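Putative hydrolase (Acinetobacter sp. NBRC 100985, PDB 4XUK) probably hydrolyses organophosphates and lactones as a two-zinc enzyme of the metallo-beta-lactamase superfamily. Local coordinates at residues 65-70 / 185-190. The protein carries 2 engineered substitutions. Numbering follows the deposited sequence.
Engineered in segment 65-70: Ile70 (natural residue Val).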
loop_
_atom_site.group_PDB
_atom_site.type_symbol
_atom_site.label_atom_id
_atom_site.label_comp_id
_atom_site.label_asym_id
_atom_site.label_seq_id
_atom_site.Cartn_x
_atom_site.Cartn_y
_atom_site.Cartn_z
ATOM N N ILE A 65 -6.277 18.048 -13.778
ATOM C CA ILE A 65 -6.880 19.207 -13.120
ATOM C C ILE A 65 -8.130 19.706 -13.851
ATOM O O ILE A 65 -8.600 20.813 -13.595
ATOM C CB ILE A 65 -5.882 20.370 -12.938
ATOM C CG1 ILE A 65 -5.417 20.900 -14.294
ATOM C CG2 ILE A 65 -4.681 19.930 -12.097
ATOM C CD1 ILE A 65 -4.609 22.180 -14.186
ATOM N N GLY A 66 -8.676 18.876 -14.737
ATOM C CA GLY A 66 -9.908 19.211 -15.439
ATOM C C GLY A 66 -9.680 19.530 -16.903
ATOM O O GLY A 66 -10.011 18.738 -17.776
ATOM N N LYS A 67 -9.114 20.695 -17.177
ATOM C CA LYS A 67 -8.849 21.085 -18.555
ATOM C C LYS A 67 -7.475 20.607 -19.018
ATOM O O LYS A 67 -7.209 20.522 -20.219
ATOM C CB LYS A 67 -8.965 22.599 -18.700
ATOM C CG LYS A 67 -8.646 23.356 -17.423
ATOM C CD LYS A 67 -7.159 23.359 -17.125
ATOM C CE LYS A 67 -6.528 24.667 -17.538
ATOM N NZ LYS A 67 -6.873 25.763 -16.586
ATOM N N SER A 68 -6.609 20.290 -18.057
ATOM C CA SER A 68 -5.260 19.848 -18.365
ATOM C C SER A 68 -4.891 18.557 -17.648
ATOM O O SER A 68 -5.442 18.219 -16.591
ATOM C CB SER A 68 -4.238 20.940 -18.029
ATOM O OG SER A 68 -4.443 22.093 -18.829
ATOM N N LEU A 69 -3.954 17.842 -18.256
ATOM C CA LEU A 69 -3.406 16.628 -17.696
ATOM C C LEU A 69 -1.910 16.845 -17.615
ATOM O O LEU A 69 -1.234 17.048 -18.633
ATOM C CB LEU A 69 -3.718 15.447 -18.604
ATOM C CG LEU A 69 -3.326 14.076 -18.062
ATOM C CD1 LEU A 69 -4.077 13.783 -16.761
ATOM C CD2 LEU A 69 -3.599 13.019 -19.106
ATOM N N ILE A 70 -1.383 16.828 -16.401
ATOM C CA ILE A 70 0.023 17.110 -16.244
ATOM C C ILE A 70 0.796 15.915 -15.644
ATOM O O ILE A 70 0.333 15.249 -14.712
ATOM C CB ILE A 70 0.227 18.487 -15.527
ATOM C CG1 ILE A 70 1.052 18.342 -14.285
ATOM C CG2 ILE A 70 -1.095 19.205 -15.237
ATOM C CD1 ILE A 70 2.425 18.524 -14.625
ATOM N N ASP A 185 4.746 30.121 -11.560
ATOM C CA ASP A 185 3.664 29.159 -11.403
ATOM C C ASP A 185 3.440 28.534 -12.770
ATOM O O ASP A 185 3.406 29.244 -13.773
ATOM C CB ASP A 185 2.382 29.859 -10.954
ATOM C CG ASP A 185 2.251 29.959 -9.441
ATOM O OD1 ASP A 185 3.264 29.836 -8.714
ATOM O OD2 ASP A 185 1.111 30.181 -8.974
ATOM N N ILE A 186 3.302 27.213 -12.816
ATOM C CA ILE A 186 3.037 26.521 -14.075
ATOM C C ILE A 186 1.809 25.645 -13.930
ATOM O O ILE A 186 1.817 24.711 -13.126
ATOM C CB ILE A 186 4.218 25.625 -14.472
ATOM C CG1 ILE A 186 5.514 26.433 -14.469
ATOM C CG2 ILE A 186 3.953 24.960 -15.828
ATOM C CD1 ILE A 186 6.757 25.602 -14.322
ATOM N N GLN A 187 0.767 25.950 -14.708
ATOM C CA GLN A 187 -0.484 25.185 -14.700
ATOM C C GLN A 187 -1.105 25.127 -13.312
ATOM O O GLN A 187 -1.737 24.130 -12.944
ATOM C CB GLN A 187 -0.257 23.760 -15.214
ATOM C CG GLN A 187 0.076 23.666 -16.700
ATOM C CD GLN A 187 -1.169 23.649 -17.577
ATOM O OE1 GLN A 187 -2.192 24.251 -17.240
ATOM N NE2 GLN A 187 -1.082 22.963 -18.712
ATOM N N GLY A 188 -0.907 26.189 -12.538
ATOM C CA GLY A 188 -1.446 26.254 -11.193
ATOM C C GLY A 188 -0.561 25.584 -10.160
ATOM O O GLY A 188 -0.885 25.592 -8.971
ATOM N N PHE A 189 0.548 24.999 -10.607
ATOM C CA PHE A 189 1.514 24.414 -9.684
ATOM C C PHE A 189 2.510 25.466 -9.231
ATOM O O PHE A 189 2.958 26.292 -10.032
ATOM C CB PHE A 189 2.271 23.243 -10.331
ATOM C CG PHE A 189 1.424 22.017 -10.559
ATOM C CD1 PHE A 189 0.518 21.963 -11.618
ATOM C CD2 PHE A 189 1.535 20.922 -9.717
ATOM C CE1 PHE A 189 -0.261 20.828 -11.834
ATOM C CE2 PHE A 189 0.769 19.792 -9.923
ATOM C CZ PHE A 189 -0.137 19.742 -10.981
ATOM N N LYS A 190 2.860 25.441 -7.964
ATOM C CA LYS A 190 3.903 26.279 -7.445
ATOM C C LYS A 190 5.260 25.563 -7.373
ATOM O O LYS A 190 5.367 24.474 -6.913
ATOM C CB LYS A 190 3.520 26.831 -6.118
ATOM C CG LYS A 190 4.601 27.647 -5.540
ATOM C CD LYS A 190 4.194 28.278 -4.255
ATOM C CE LYS A 190 5.376 28.909 -3.572
ATOM N NZ LYS A 190 4.754 29.811 -2.597
#
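Ile70 and Phe189 form the close-packed half of this contact between two hairpin turns: Ile70 CG1 comes within 3.7 Å of Phe189 CE1, and its CG2 lies 3.9 Å from the same ring atom. The isoleucine, an engineered residue, approaches the ring obliquely, the two side chains sliding past each other in opposite directions. Both are buried, and Leu105 of strand 103-105 touches both, while Val63 and Leu206 also border the ring.

The other half is mixed in character, partly exposed and looser. Gln187 is the first corner residue of a type I' turn, with phi and psi of 57° and 32°, and the turn is closed by Phe189 N donating to Ile186 O at 2.8 Å. The Gln187 side chain bends at chi2 (-85°), which turns CD out of an extended path, and the amide reaches Ser68. Ser68 OG gives Gln187 OE1 a weak hydrogen bond of 3.5 Å; the firmer partner of the amide is Thr103 OG1, bonded to NE2. Ile65 sets its CD1 methyl 3.7 Å from Gln187 O, and exposed Lys67 keeps its CE 4.4 Å from Gln187 OE1.

The two turns belong to the two facing sheets of the alpha-beta/beta-alpha fold, joined here without any backbone hydrogen bond between them. Van der Waals packing at both ends therefore carries the contact; the weak serine-glutamine bond can add only modestly, and Thr103 is the likelier restraint on the amide.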